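Local coordinates for extracellular solute-binding protein, family 1 (Bifidobacterium longum subsp. infantis ATCC 15697, PDB 3QUF) that probably captures a small solute outside the cell and passes it to an import system, as family 1 extracellular solute-binding proteins do, at residues Y63-D66 and P67-I71; V250-E253 and F254-N258; E353-D356 and V357-Y361. All blocks are in the same frame, centred on the assembly; numbering follows the deposited sequence.

Contact 1: residues Y63-D66 and P67-I71; sequences YGQD and PAQYI
Asp66 and Gln69 start helix 67-79 with an N-cap bond, a worked example of how a loop is turned into a helix just after a strand of an alpha/beta fold. The carboxylate oxygen OD1 of Asp66 accepts the backbone N of Gln69 at 3.1 Å, with the donor arriving from above the carboxylate plane. Asp66 can reach it because its CG sits between its own N and carbonyl carbon (chi1 60°), folding the short side chain over the first turn. Its backbone O takes the N of Tyr70 at 2.8 Å, the first regular bond of the helix, and Pro67, which has no N-H to offer, occupies the position right after the cap. Water 2 completes the cap, giving a hydrogen to Asp66 OD1 and accepting one from Ala68 N.

Gln69 also reaches back past the cap residue. Bent at its second torsion (chi2 -96°), it brings OE1 to 3.0 Å from the N of Gln65 along a nearly straight N-H path (163°), although the donor stands above the carbonyl plane. The amides of Gln65 and Gln69 lie close to parallel, Gln65 OE1 being 3.6 Å from Gln69 NE2.

Further out, Tyr70 presents the edge of its ring to Gly64, with CD1 4.1 Å from the glycine CA. That ring stacks with Tyr35, and its hydroxyl is bonded to Tyr35 O and Asn88 N, so the first turn is tied to strands 30-36 and 86-89. Gly64 pairs through its backbone with Ser36, while Lys39 NZ holds the O of Gln65. Water 1 closes the outer shell: it accepts from Gln69 NE2 at 2.8 Å and donates to Tyr63 O.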
# COMPACT_ATOMS: atom_id res chain seq x y z
N TYR A 63 -6.74 8.73 -20.68
CA TYR A 63 -7.04 8.30 -19.30
C TYR A 63 -7.57 6.86 -19.34
O TYR A 63 -8.38 6.50 -20.21
CB TYR A 63 -8.01 9.31 -18.65
CG TYR A 63 -7.51 10.77 -18.57
CD1 TYR A 63 -6.83 11.22 -17.47
CD2 TYR A 63 -7.77 11.73 -19.59
CE1 TYR A 63 -6.36 12.54 -17.36
CE2 TYR A 63 -7.28 13.08 -19.47
CZ TYR A 63 -6.58 13.46 -18.35
OH TYR A 63 -6.07 14.76 -18.15
N GLY A 64 -7.06 5.99 -18.45
CA GLY A 64 -7.54 4.62 -18.33
C GLY A 64 -8.98 4.66 -17.81
O GLY A 64 -9.36 5.59 -17.08
N GLN A 65 -9.76 3.65 -18.22
CA GLN A 65 -11.17 3.51 -17.81
C GLN A 65 -11.28 2.76 -16.49
O GLN A 65 -12.07 3.14 -15.64
CB GLN A 65 -11.98 2.82 -18.93
CG GLN A 65 -12.11 3.69 -20.21
CD GLN A 65 -12.82 3.01 -21.40
OE1 GLN A 65 -12.90 1.77 -21.48
NE2 GLN A 65 -13.34 3.82 -22.33
N ASP A 66 -10.45 1.74 -16.30
CA ASP A 66 -10.39 0.99 -15.05
C ASP A 66 -9.10 0.20 -15.11
O ASP A 66 -8.54 0.04 -16.20
CB ASP A 66 -11.63 0.08 -14.86
CG ASP A 66 -11.79 -0.96 -15.97
OD1 ASP A 66 -10.97 -1.91 -16.03
OD2 ASP A 66 -12.75 -0.84 -16.77
N PRO A 67 -8.61 -0.29 -13.96
CA PRO A 67 -7.27 -0.90 -13.88
C PRO A 67 -6.98 -2.10 -14.78
O PRO A 67 -5.81 -2.24 -15.23
CB PRO A 67 -7.17 -1.33 -12.40
CG PRO A 67 -8.07 -0.33 -11.67
CD PRO A 67 -9.18 -0.03 -12.62
N ALA A 68 -7.96 -2.99 -15.00
CA ALA A 68 -7.74 -4.14 -15.89
C ALA A 68 -7.58 -3.68 -17.30
O ALA A 68 -6.72 -4.20 -18.05
CB ALA A 68 -8.89 -5.15 -15.82
N GLN A 69 -8.44 -2.72 -17.66
CA GLN A 69 -8.43 -2.22 -18.98
C GLN A 69 -7.14 -1.43 -19.14
O GLN A 69 -6.58 -1.45 -20.21
CB GLN A 69 -9.67 -1.38 -19.26
CG GLN A 69 -9.68 -0.71 -20.63
CD GLN A 69 -9.19 0.75 -20.62
OE1 GLN A 69 -8.69 1.27 -19.61
NE2 GLN A 69 -9.34 1.41 -21.75
N TYR A 70 -6.70 -0.75 -18.09
CA TYR A 70 -5.46 0.06 -18.19
C TYR A 70 -4.28 -0.83 -18.56
O TYR A 70 -3.52 -0.53 -19.51
CB TYR A 70 -5.16 0.82 -16.88
CG TYR A 70 -3.90 1.67 -17.05
CD1 TYR A 70 -3.94 2.82 -17.76
CD2 TYR A 70 -2.70 1.25 -16.52
CE1 TYR A 70 -2.78 3.58 -17.97
CE2 TYR A 70 -1.52 2.01 -16.69
CZ TYR A 70 -1.60 3.16 -17.42
OH TYR A 70 -0.48 3.92 -17.64
N ILE A 71 -4.08 -1.91 -17.82
CA ILE A 71 -2.88 -2.69 -18.04
C ILE A 71 -2.89 -3.37 -19.41
O ILE A 71 -1.85 -3.42 -20.09
CB ILE A 71 -2.54 -3.66 -16.92
CG1 ILE A 71 -3.58 -4.72 -16.68
CG2 ILE A 71 -2.29 -2.90 -15.60
CD1 ILE A 71 -3.18 -5.58 -15.48
O HOH W 1 -8.22 3.94 -22.27
O HOH W 2 -10.50 -3.48 -13.50

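Contact 2: residues V250-E253 and F254-N258; sequences VKQE and FVSGN
The carboxylate of Glu253 and the amide of Asn258 meet obliquely at the C-terminal end of helix 247-255, their planes turned 29° apart, where a Schellman motif ends the helix. The bond between them is weak, running from Asn258 ND2 to Glu253 OE1 over 3.4 Å, and the same oxygen lies close to Asn258 CB. Glu253 gets there by bending at the second torsion (chi2 -57°), which lays the carboxylate alongside the residue five positions on. A further flat group, the ring of Phe254, leads away from this edge. Of its side chain only CB comes near the preceding turn, 3.5 Å from Lys251 O, while the ring goes to Met262, Leu272 and Ile277.

Beneath the side chains the backbone supplies the signature of the motif. Asn258 N reaches back to Glu253 O at 3.1 Å, spanning five residues, and Gly257 N bonds to Phe254 O at 3.0 Å inside that loop. Gly257, the first residue to leave helical angles, does so with a positive phi (85°). The preceding turn is ordinary helix, as in the 3.0 Å bond from Val255 N to Lys251 O. Water 3 bridges the exposed side of the turn, between Gln252 OE1 and Ser256 OG.

The ammonium end of Lys251 belongs to other partners, since its NZ forms salt bridges with Asp268 and Asp271. Val250 packs on Leu259 and Met262, which carries the helix against the strand that follows it. Asn258 pairs through its backbone with Thr176, just where strand 259-264 begins to run parallel to strand 176-178. The N of Ser256 is bonded to Gln252 O at 3.0 Å.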
# COMPACT_ATOMS: atom_id res chain seq x y z
N VAL A 250 -17.92 -3.99 8.73
CA VAL A 250 -17.02 -3.73 9.83
C VAL A 250 -17.15 -2.28 10.29
O VAL A 250 -17.27 -2.01 11.49
CB VAL A 250 -15.57 -4.09 9.45
CG1 VAL A 250 -14.58 -3.62 10.49
CG2 VAL A 250 -15.46 -5.60 9.28
N LYS A 251 -17.18 -1.37 9.34
CA LYS A 251 -17.24 0.06 9.65
C LYS A 251 -18.54 0.39 10.38
O LYS A 251 -18.54 1.16 11.34
CB LYS A 251 -17.10 0.91 8.39
CG LYS A 251 -17.18 2.43 8.69
CD LYS A 251 -16.55 3.31 7.63
CE LYS A 251 -17.40 3.44 6.40
NZ LYS A 251 -16.78 4.44 5.44
N GLN A 252 -19.63 -0.22 9.94
CA GLN A 252 -20.92 -0.06 10.60
C GLN A 252 -20.88 -0.52 12.05
O GLN A 252 -21.40 0.16 12.91
CB GLN A 252 -21.99 -0.80 9.81
CG GLN A 252 -22.49 0.02 8.64
CD GLN A 252 -23.55 1.06 9.08
OE1 GLN A 252 -24.10 0.96 10.17
NE2 GLN A 252 -23.79 2.05 8.23
N GLU A 253 -20.24 -1.65 12.34
CA GLU A 253 -20.10 -2.08 13.74
C GLU A 253 -19.29 -1.08 14.58
O GLU A 253 -19.57 -0.88 15.75
CB GLU A 253 -19.46 -3.47 13.84
CG GLU A 253 -20.37 -4.60 13.37
CD GLU A 253 -21.66 -4.62 14.14
OE1 GLU A 253 -21.60 -4.87 15.36
OE2 GLU A 253 -22.72 -4.35 13.53
N PHE A 254 -18.25 -0.49 13.98
CA PHE A 254 -17.43 0.49 14.70
C PHE A 254 -18.25 1.76 15.05
O PHE A 254 -18.29 2.19 16.21
CB PHE A 254 -16.19 0.82 13.88
CG PHE A 254 -15.16 1.60 14.63
CD1 PHE A 254 -14.32 0.98 15.53
CD2 PHE A 254 -15.06 2.96 14.44
CE1 PHE A 254 -13.37 1.69 16.23
CE2 PHE A 254 -14.12 3.70 15.14
CZ PHE A 254 -13.26 3.07 16.02
N VAL A 255 -18.87 2.34 14.03
CA VAL A 255 -19.70 3.53 14.18
C VAL A 255 -20.88 3.33 15.16
O VAL A 255 -21.28 4.25 15.89
CB VAL A 255 -20.12 4.03 12.75
CG1 VAL A 255 -21.23 5.01 12.82
CG2 VAL A 255 -18.91 4.66 12.06
N SER A 256 -21.38 2.09 15.27
CA SER A 256 -22.45 1.76 16.21
C SER A 256 -22.00 1.59 17.67
O SER A 256 -22.84 1.40 18.55
CB SER A 256 -23.16 0.48 15.76
OG SER A 256 -23.72 0.65 14.48
N GLY A 257 -20.70 1.64 17.93
CA GLY A 257 -20.19 1.55 19.29
C GLY A 257 -20.03 0.13 19.76
O GLY A 257 -19.87 -0.11 20.96
N ASN A 258 -20.04 -0.82 18.83
CA ASN A 258 -20.00 -2.23 19.18
C ASN A 258 -18.62 -2.86 19.04
O ASN A 258 -18.46 -4.01 19.44
CB ASN A 258 -20.97 -3.03 18.31
CG ASN A 258 -22.39 -2.70 18.60
OD1 ASN A 258 -22.73 -2.29 19.71
ND2 ASN A 258 -23.25 -2.87 17.59
O HOH W 3 -23.64 2.07 12.46

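Contact 3: residues E353-D356 and V357-Y361; sequences ELKD and VVDNY
Leu354, Lys355 and Asp356 each offer a backbone oxygen to the residue four places on, and so open the short helix 355-362. Val358 N lies 2.9 Å from Leu354 O, and the bonds from Asp359 N to Lys355 O and from Asn360 N to Asp356 O follow the same spacing. One step earlier a water stands in: water 4 donates to Glu353 O and accepts from Val357 N, bridging the start of the helix. Towards its end the coil widens into a pi-type turn at 358-361.

Two polar pairs run along the outside. Lys355, extended until its last torsion, swings NZ to 2.8 Å from Asp359 OD2, a salt bridge formed on the syn side of the carboxylate. Asp356, with CG anti to its N (chi1 -179°), sends OD1 forward to Asn360 ND2, also at 2.8 Å. That bond is nearly straight (173°) and uses the anti lone pair of OD1. Water 5 links the other oxygen, OD2, to Tyr361 OH, whose ring has its edge toward Asp356 O.

On the inner side Leu354 CD2 packs 3.7 Å from Val357 CG2. These two residues rest on Val281 of strand 279-282, and Tyr361 touches Pro283, just after that strand, and Gln293 in another loop. Glu353 OE2 is hydrogen-bonded to Gln273 NE2 of helix 269-274.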
# COMPACT_ATOMS: atom_id res chain seq x y z
N GLU A 353 -5.70 13.31 14.21
CA GLU A 353 -5.85 11.92 14.61
C GLU A 353 -4.77 11.04 13.96
O GLU A 353 -4.47 9.97 14.49
CB GLU A 353 -7.24 11.41 14.21
CG GLU A 353 -8.39 12.16 14.86
CD GLU A 353 -8.87 13.45 14.12
OE1 GLU A 353 -8.18 13.99 13.22
OE2 GLU A 353 -9.98 13.92 14.46
N LEU A 354 -4.24 11.46 12.82
CA LEU A 354 -3.26 10.66 12.09
C LEU A 354 -1.82 11.15 12.33
O LEU A 354 -0.89 10.65 11.72
CB LEU A 354 -3.57 10.72 10.60
CG LEU A 354 -4.87 10.05 10.15
CD1 LEU A 354 -5.15 10.39 8.69
CD2 LEU A 354 -4.75 8.57 10.34
N LYS A 355 -1.63 12.13 13.22
CA LYS A 355 -0.29 12.71 13.34
C LYS A 355 0.76 11.69 13.70
O LYS A 355 1.79 11.65 13.04
CB LYS A 355 -0.25 13.83 14.36
CG LYS A 355 1.12 14.52 14.40
CD LYS A 355 1.13 15.64 15.43
CE LYS A 355 2.48 16.38 15.45
NZ LYS A 355 2.89 16.78 14.08
N ASP A 356 0.50 10.85 14.71
CA ASP A 356 1.43 9.75 15.13
C ASP A 356 1.74 8.83 13.97
O ASP A 356 2.92 8.59 13.63
CB ASP A 356 0.86 8.97 16.34
CG ASP A 356 1.80 7.81 16.85
OD1 ASP A 356 3.05 7.98 16.96
OD2 ASP A 356 1.27 6.71 17.19
N VAL A 357 0.71 8.29 13.34
CA VAL A 357 0.93 7.33 12.28
C VAL A 357 1.71 7.95 11.11
O VAL A 357 2.59 7.33 10.54
CB VAL A 357 -0.35 6.55 11.87
CG1 VAL A 357 -0.80 5.66 13.02
CG2 VAL A 357 -1.45 7.43 11.44
N VAL A 358 1.42 9.19 10.78
CA VAL A 358 2.14 9.84 9.70
C VAL A 358 3.56 10.21 10.10
O VAL A 358 4.52 9.85 9.39
CB VAL A 358 1.39 11.04 9.16
CG1 VAL A 358 2.22 11.85 8.16
CG2 VAL A 358 0.08 10.51 8.51
N ASP A 359 3.73 10.93 11.21
CA ASP A 359 5.06 11.39 11.57
C ASP A 359 6.01 10.30 12.04
O ASP A 359 7.20 10.37 11.75
CB ASP A 359 5.00 12.44 12.67
CG ASP A 359 4.46 13.78 12.19
OD1 ASP A 359 4.16 13.97 10.98
OD2 ASP A 359 4.33 14.63 13.07
N ASN A 360 5.50 9.31 12.76
CA ASN A 360 6.37 8.34 13.40
C ASN A 360 6.48 7.00 12.67
O ASN A 360 7.31 6.18 13.02
CB ASN A 360 5.96 8.17 14.85
CG ASN A 360 6.09 9.46 15.62
OD1 ASN A 360 7.07 10.20 15.43
ND2 ASN A 360 5.08 9.79 16.43
N TYR A 361 5.62 6.80 11.66
CA TYR A 361 5.63 5.56 10.89
C TYR A 361 5.77 5.85 9.41
O TYR A 361 6.73 5.40 8.80
CB TYR A 361 4.42 4.64 11.25
CG TYR A 361 4.49 4.31 12.70
CD1 TYR A 361 5.25 3.23 13.16
CD2 TYR A 361 3.90 5.15 13.64
CE1 TYR A 361 5.37 2.98 14.51
CE2 TYR A 361 4.02 4.90 15.01
CZ TYR A 361 4.79 3.84 15.42
OH TYR A 361 4.93 3.60 16.78
O HOH W 4 -2.00 8.58 14.55
O HOH W 5 2.71 4.60 18.35

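Overall arrangement
All three contacts are local turns of helix, partly buried and set apart from one another; contacts 2 and 3 come closest, about 10 Å between nearest atoms, whereas contacts 1 and 3 lie on opposite sides of the chain's centre. Contacts 1 and 3 lie at the start of helices and contact 2 at the end of one; a side-chain cap serves contact 1 and a glycine turn contact 2. Contact 3 differs in its salt bridge, and its amide-carboxylate bond is short where that of contact 2 is weak. Each keeps an inner residue against the large mixed sheet: Tyr70 near strand 30-36, Val250 on strand 259-264, Val357 on strand 279-282. Bridging waters sit at all three.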